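Putative TetR-family transcriptional regulator (Syntrophomonas wolfei subsp. wolfei, PDB 3LWJ) probably binds DNA through a helix-turn-helix motif and acts as a transcriptional regulator of the TetR family. Local coordinates at residues 67-71 / 99-103; 60-64 / 123-127. All coordinates share one frame; numbering follows the deposited sequence. Where two conformers were deposited one is given.

In the fold
Helix 56-79 supplies one side of both contacts. Interaction 2 sets its earlier part, residues 60-64, against helix 118-144, and interaction 1 sets the following turn, 67-71, against the end of helix 85-102. Their centres lie about 12 Å apart, and the two meet at F127, whose CZ is 3.7 Å from CD2 of F67 and whose CE1 is 3.7 Å from N of A68. Along the chain, interaction 1 is nested within the loop that interaction 2 closes. On another face of helix 56-79, L63 packs on L18 and L22 of helix 10-28, which precedes the predicted helix-turn-helix (34-53); interaction 1 lies nearer the centre of the chain, about 6 Å from it.

Interaction 1: 67-71 / 99-103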
loop_
_atom_site.group_PDB
_atom_site.type_symbol
_atom_site.label_atom_id
_atom_site.label_comp_id
_atom_site.label_asym_id
_atom_site.label_seq_id
_atom_site.Cartn_x
_atom_site.Cartn_y
_atom_site.Cartn_z
ATOM N N PHE A 67 -1.086 -4.123 -18.489
ATOM C CA PHE A 67 -0.835 -2.912 -17.699
ATOM C C PHE A 67 0.663 -2.745 -17.433
ATOM O O PHE A 67 1.232 -1.688 -17.689
ATOM C CB PHE A 67 -1.619 -3.044 -16.397
ATOM C CG PHE A 67 -1.923 -1.752 -15.646
ATOM C CD1 PHE A 67 -1.888 -0.486 -16.245
ATOM C CD2 PHE A 67 -2.324 -1.847 -14.315
ATOM C CE1 PHE A 67 -2.224 0.648 -15.514
ATOM C CE2 PHE A 67 -2.664 -0.719 -13.581
ATOM C CZ PHE A 67 -2.620 0.539 -14.189
ATOM N N ALA A 68 1.295 -3.796 -16.917
ATOM C CA ALA A 68 2.757 -3.796 -16.680
ATOM C C ALA A 68 3.493 -3.488 -17.975
ATOM O O ALA A 68 4.458 -2.747 -17.991
ATOM C CB ALA A 68 3.237 -5.178 -16.117
ATOM N N LYS A 69 3.028 -4.091 -19.053
ATOM C CA LYS A 69 3.651 -3.951 -20.330
ATOM C C LYS A 69 3.604 -2.495 -20.812
ATOM O O LYS A 69 4.575 -1.987 -21.377
ATOM C CB LYS A 69 2.975 -4.874 -21.346
ATOM C CG LYS A 69 3.704 -4.901 -22.660
ATOM C CD LYS A 69 3.043 -5.776 -23.700
ATOM C CE LYS A 69 3.902 -5.761 -24.962
ATOM N NZ LYS A 69 3.209 -6.398 -26.089
ATOM N N GLN A 70 2.474 -1.840 -20.604
ATOM C CA GLN A 70 2.318 -0.432 -20.999
ATOM C C GLN A 70 3.192 0.530 -20.144
ATOM O O GLN A 70 3.818 1.459 -20.679
ATOM C CB GLN A 70 0.842 -0.054 -20.928
ATOM C CG GLN A 70 0.466 1.327 -21.476
ATOM C CD GLN A 70 -0.984 1.686 -21.137
ATOM O OE1 GLN A 70 -1.770 0.814 -20.731
ATOM N NE2 GLN A 70 -1.335 2.972 -21.273
ATOM N N ILE A 71 3.255 0.277 -18.830
ATOM C CA ILE A 71 4.143 1.013 -17.914
ATOM C C ILE A 71 5.622 0.852 -18.351
ATOM O O ILE A 71 6.340 1.842 -18.546
ATOM C CB ILE A 71 3.961 0.517 -16.425
ATOM C CG1 ILE A 71 2.538 0.827 -15.907
ATOM C CG2 ILE A 71 5.009 1.136 -15.489
ATOM C CD1 ILE A 71 2.218 0.191 -14.543
ATOM N N VAL A 99 0.115 6.562 -16.733
ATOM C CA VAL A 99 -0.425 5.287 -17.229
ATOM C C VAL A 99 -1.553 4.842 -16.282
ATOM O O VAL A 99 -2.620 4.429 -16.734
ATOM C CB VAL A 99 0.675 4.194 -17.373
ATOM C CG1 VAL A 99 0.083 2.881 -17.778
ATOM C CG2 VAL A 99 1.742 4.613 -18.375
ATOM N N PHE A 100 -1.329 4.961 -14.970
ATOM C CA PHE A 100 -2.381 4.643 -14.011
ATOM C C PHE A 100 -3.664 5.413 -14.384
ATOM O O PHE A 100 -4.720 4.803 -14.490
ATOM C CB PHE A 100 -1.986 4.992 -12.566
ATOM C CG PHE A 100 -0.921 4.121 -11.964
ATOM C CD1 PHE A 100 -0.693 2.855 -12.386
ATOM C CD2 PHE A 100 -0.192 4.586 -10.892
ATOM C CE1 PHE A 100 0.273 2.050 -11.784
ATOM C CE2 PHE A 100 0.763 3.800 -10.299
ATOM C CZ PHE A 100 0.992 2.515 -10.765
ATOM N N ALA A 101 -3.556 6.725 -14.586
ATOM C CA ALA A 101 -4.713 7.580 -14.883
ATOM C C ALA A 101 -5.430 7.233 -16.209
ATOM O O ALA A 101 -6.660 7.375 -16.320
ATOM C CB ALA A 101 -4.308 9.061 -14.865
ATOM N N GLN A 102 -4.674 6.775 -17.202
ATOM C CA GLN A 102 -5.264 6.347 -18.477
ATOM C C GLN A 102 -6.038 5.044 -18.339
ATOM O O GLN A 102 -6.904 4.770 -19.163
ATOM C CB GLN A 102 -4.188 6.196 -19.556
ATOM C CG GLN A 102 -3.794 7.538 -20.195
ATOM C CD GLN A 102 -2.367 7.549 -20.730
ATOM O OE1 GLN A 102 -1.778 6.491 -21.021
ATOM N NE2 GLN A 102 -1.793 8.750 -20.847
ATOM N N ASN A 103 -5.709 4.258 -17.306
ATOM C CA ASN A 103 -6.387 3.005 -16.989
ATOM C C ASN A 103 -7.060 3.134 -15.621
ATOM O O ASN A 103 -6.722 2.388 -14.681
ATOM C CB ASN A 103 -5.362 1.848 -16.934
ATOM C CG ASN A 103 -4.678 1.597 -18.282
ATOM O OD1 ASN A 103 -5.009 0.615 -18.965
ATOM N ND2 ASN A 103 -3.741 2.494 -18.686
#
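F67 reaches across to V99, F100 and N103 from helix 56-79; with CG anti to the backbone N (chi1 -159°), the ring is swung over to the other helix. From CB outward the ring carries the contact: CD1 faces CG of N103, and CE1 lies 3.6 Å from CB of N103 and 3.9 Å from CG1 of V99. Farther out, CZ comes to 3.5 Å from CD1 of F100, meeting that ring at its edge, near its plane; the two ring planes stand 59° apart. The carbonyl oxygen of V99 lies in the plane of the F67 ring, at its edge. One turn along, I71 packs CG1 3.7 Å from CG1 of V99 and points CD1 at CE1 of F100. On the more solvent-accessible flank, Q70 extends beside V99 and accepts at OE1 a bent hydrogen bond from ND2 of N103 (3.3 Å, 140° at the hydrogen). The same ND2 makes a straighter bond to O of V99 (3.0 Å), an oxygen that also accepts from N of N103, so the amide is tied back to the last turn of the preceding helix. A leucine in place of N103 would probably leave OE1 of Q70 without this donor and strip V99 O of its side-chain partner. The contact joins helices 56-79 and 85-102, with F67 also touching helix 104-113, I71 helix 118-144, and F100 helix 153-173.

Interaction 2: 60-64 / 123-127; sequences LKNLL and CLKQF
The ring of F127 carries CD2 of L64 over one face, a CH-pi contact with the methyl 4.1 Å from the ring centroid and 11° off the normal. Along one side of the ring, CD1 of F127 packs 3.8 Å from CB of L64 and also comes close to that residue's backbone oxygen; the ring further pairs edge-to-face with Y110. L64 thus uses both branches: with CG anti to its own carbonyl carbon (chi1 -63°), CD2 lies over the aromatic face while CD1 approaches the backbone oxygen of C123. A turn earlier, L60 brings CD2 to 4.0 Å from CB of C123. In its modelled conformer, L124 sets CD1 against both L60 and L64. At the more accessible border, the aliphatic part of K61 passes the thiol, its CG 3.7 Å from SG of C123. The lysine then bends at its third and fourth torsions, carrying NZ toward the end of Q126. On helix 118-144, K125 touches A176 of the second subunit. The two segments run nearly parallel, with an angle of 19° between their axes and a closest approach of 9.5 Å. This apolar packing joins helices 56-79 and 118-144 in the all-helical TetR fold, in which the helix after the helix-turn-helix unit links the DNA-binding domain to the larger C-terminal domain.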
loop_
_atom_site.group_PDB
_atom_site.type_symbol
_atom_site.label_atom_id
_atom_site.label_comp_id
_atom_site.label_asym_id
_atom_site.label_seq_id
_atom_site.Cartn_x
_atom_site.Cartn_y
_atom_site.Cartn_z
ATOM N N LEU A 60 -7.947 -11.353 -14.873
ATOM C CA LEU A 60 -7.207 -10.413 -14.053
ATOM C C LEU A 60 -5.714 -10.469 -14.409
ATOM O O LEU A 60 -5.125 -9.419 -14.611
ATOM C CB LEU A 60 -7.467 -10.679 -12.547
ATOM C CG LEU A 60 -6.841 -9.705 -11.534
ATOM C CD1 LEU A 60 -7.375 -8.309 -11.748
ATOM C CD2 LEU A 60 -7.008 -10.111 -10.056
ATOM N N LYS A 61 -5.102 -11.667 -14.509
ATOM C CA LYS A 61 -3.660 -11.752 -14.889
ATOM C C LYS A 61 -3.393 -11.070 -16.231
ATOM O O LYS A 61 -2.369 -10.401 -16.412
ATOM C CB LYS A 61 -3.114 -13.209 -14.970
ATOM C CG LYS A 61 -2.861 -13.923 -13.606
ATOM C CD LYS A 61 -2.226 -15.353 -13.764
ATOM C CE LYS A 61 -2.756 -16.411 -12.729
ATOM N NZ LYS A 61 -1.967 -16.625 -11.420
ATOM N N ASN A 62 -4.298 -11.294 -17.179
ATOM C CA ASN A 62 -4.164 -10.737 -18.518
ATOM C C ASN A 62 -4.334 -9.196 -18.518
ATOM O O ASN A 62 -3.592 -8.493 -19.193
ATOM C CB ASN A 62 -5.111 -11.442 -19.503
ATOM C CG ASN A 62 -4.560 -12.804 -20.004
ATOM O OD1 ASN A 62 -4.085 -12.901 -21.124
ATOM N ND2 ASN A 62 -4.620 -13.845 -19.162
ATOM N N LEU A 63 -5.294 -8.678 -17.761
ATOM C CA LEU A 63 -5.447 -7.224 -17.576
ATOM C C LEU A 63 -4.168 -6.612 -16.990
ATOM O O LEU A 63 -3.708 -5.591 -17.454
ATOM C CB LEU A 63 -6.629 -6.919 -16.648
ATOM C CG LEU A 63 -8.025 -7.114 -17.235
ATOM C CD1 LEU A 63 -9.066 -7.166 -16.133
ATOM C CD2 LEU A 63 -8.345 -6.024 -18.242
ATOM N N LEU A 64 -3.579 -7.263 -15.991
ATOM C CA LEU A 64 -2.399 -6.719 -15.335
ATOM C C LEU A 64 -1.098 -6.896 -16.139
ATOM O O LEU A 64 -0.181 -6.057 -16.044
ATOM C CB LEU A 64 -2.229 -7.315 -13.945
ATOM C CG LEU A 64 -3.327 -7.028 -12.911
ATOM C CD1 LEU A 64 -3.191 -7.966 -11.686
ATOM C CD2 LEU A 64 -3.299 -5.571 -12.480
ATOM N N CYS A 123 -2.089 -13.123 -8.209
ATOM C CA CYS A 123 -2.107 -12.357 -9.471
ATOM C C CYS A 123 -1.433 -10.996 -9.290
ATOM O O CYS A 123 -0.643 -10.561 -10.117
ATOM C CB CYS A 123 -3.521 -12.095 -9.956
ATOM S SG CYS A 123 -4.495 -13.552 -10.345
ATOM N N LEU A 124 -1.760 -10.291 -8.213
ATOM C CA LEU A 124 -1.166 -8.975 -8.011
ATOM C C LEU A 124 0.330 -9.145 -7.807
ATOM O O LEU A 124 1.075 -8.276 -8.184
ATOM C CB LEU A 124 -1.825 -8.204 -6.867
ATOM C CG LEU A 124 -2.993 -7.296 -7.314
ATOM C CD1 LEU A 124 -4.184 -8.098 -7.922
ATOM C CD2 LEU A 124 -3.472 -6.446 -6.160
ATOM N N LYS A 125 0.753 -10.295 -7.248
ATOM C CA LYS A 125 2.178 -10.528 -6.948
ATOM C C LYS A 125 2.989 -10.636 -8.223
ATOM O O LYS A 125 4.086 -10.112 -8.304
ATOM C CB LYS A 125 2.416 -11.756 -6.042
ATOM C CG LYS A 125 3.873 -11.827 -5.514
ATOM C CD LYS A 125 4.127 -13.043 -4.572
ATOM C CE LYS A 125 5.585 -13.150 -4.200
ATOM N NZ LYS A 125 6.460 -13.451 -5.389
ATOM N N GLN A 126 2.411 -11.252 -9.243
ATOM C CA GLN A 126 3.104 -11.361 -10.518
ATOM C C GLN A 126 3.267 -9.997 -11.190
ATOM O O GLN A 126 4.321 -9.681 -11.720
ATOM C CB GLN A 126 2.388 -12.383 -11.422
ATOM C CG GLN A 126 2.405 -13.752 -10.789
ATOM C CD GLN A 126 1.755 -14.838 -11.625
ATOM O OE1 GLN A 126 1.762 -14.779 -12.862
ATOM N NE2 GLN A 126 1.196 -15.856 -10.944
ATOM N N PHE A 127 2.212 -9.199 -11.154
ATOM C CA PHE A 127 2.230 -7.827 -11.652
ATOM C C PHE A 127 3.288 -6.979 -10.888
ATOM O O PHE A 127 4.228 -6.436 -11.471
ATOM C CB PHE A 127 0.812 -7.264 -11.523
ATOM C CG PHE A 127 0.716 -5.804 -11.771
ATOM C CD1 PHE A 127 0.871 -5.306 -13.050
ATOM C CD2 PHE A 127 0.465 -4.927 -10.734
ATOM C CE1 PHE A 127 0.797 -3.963 -13.302
ATOM C CE2 PHE A 127 0.390 -3.560 -10.981
ATOM C CZ PHE A 127 0.546 -3.081 -12.271
#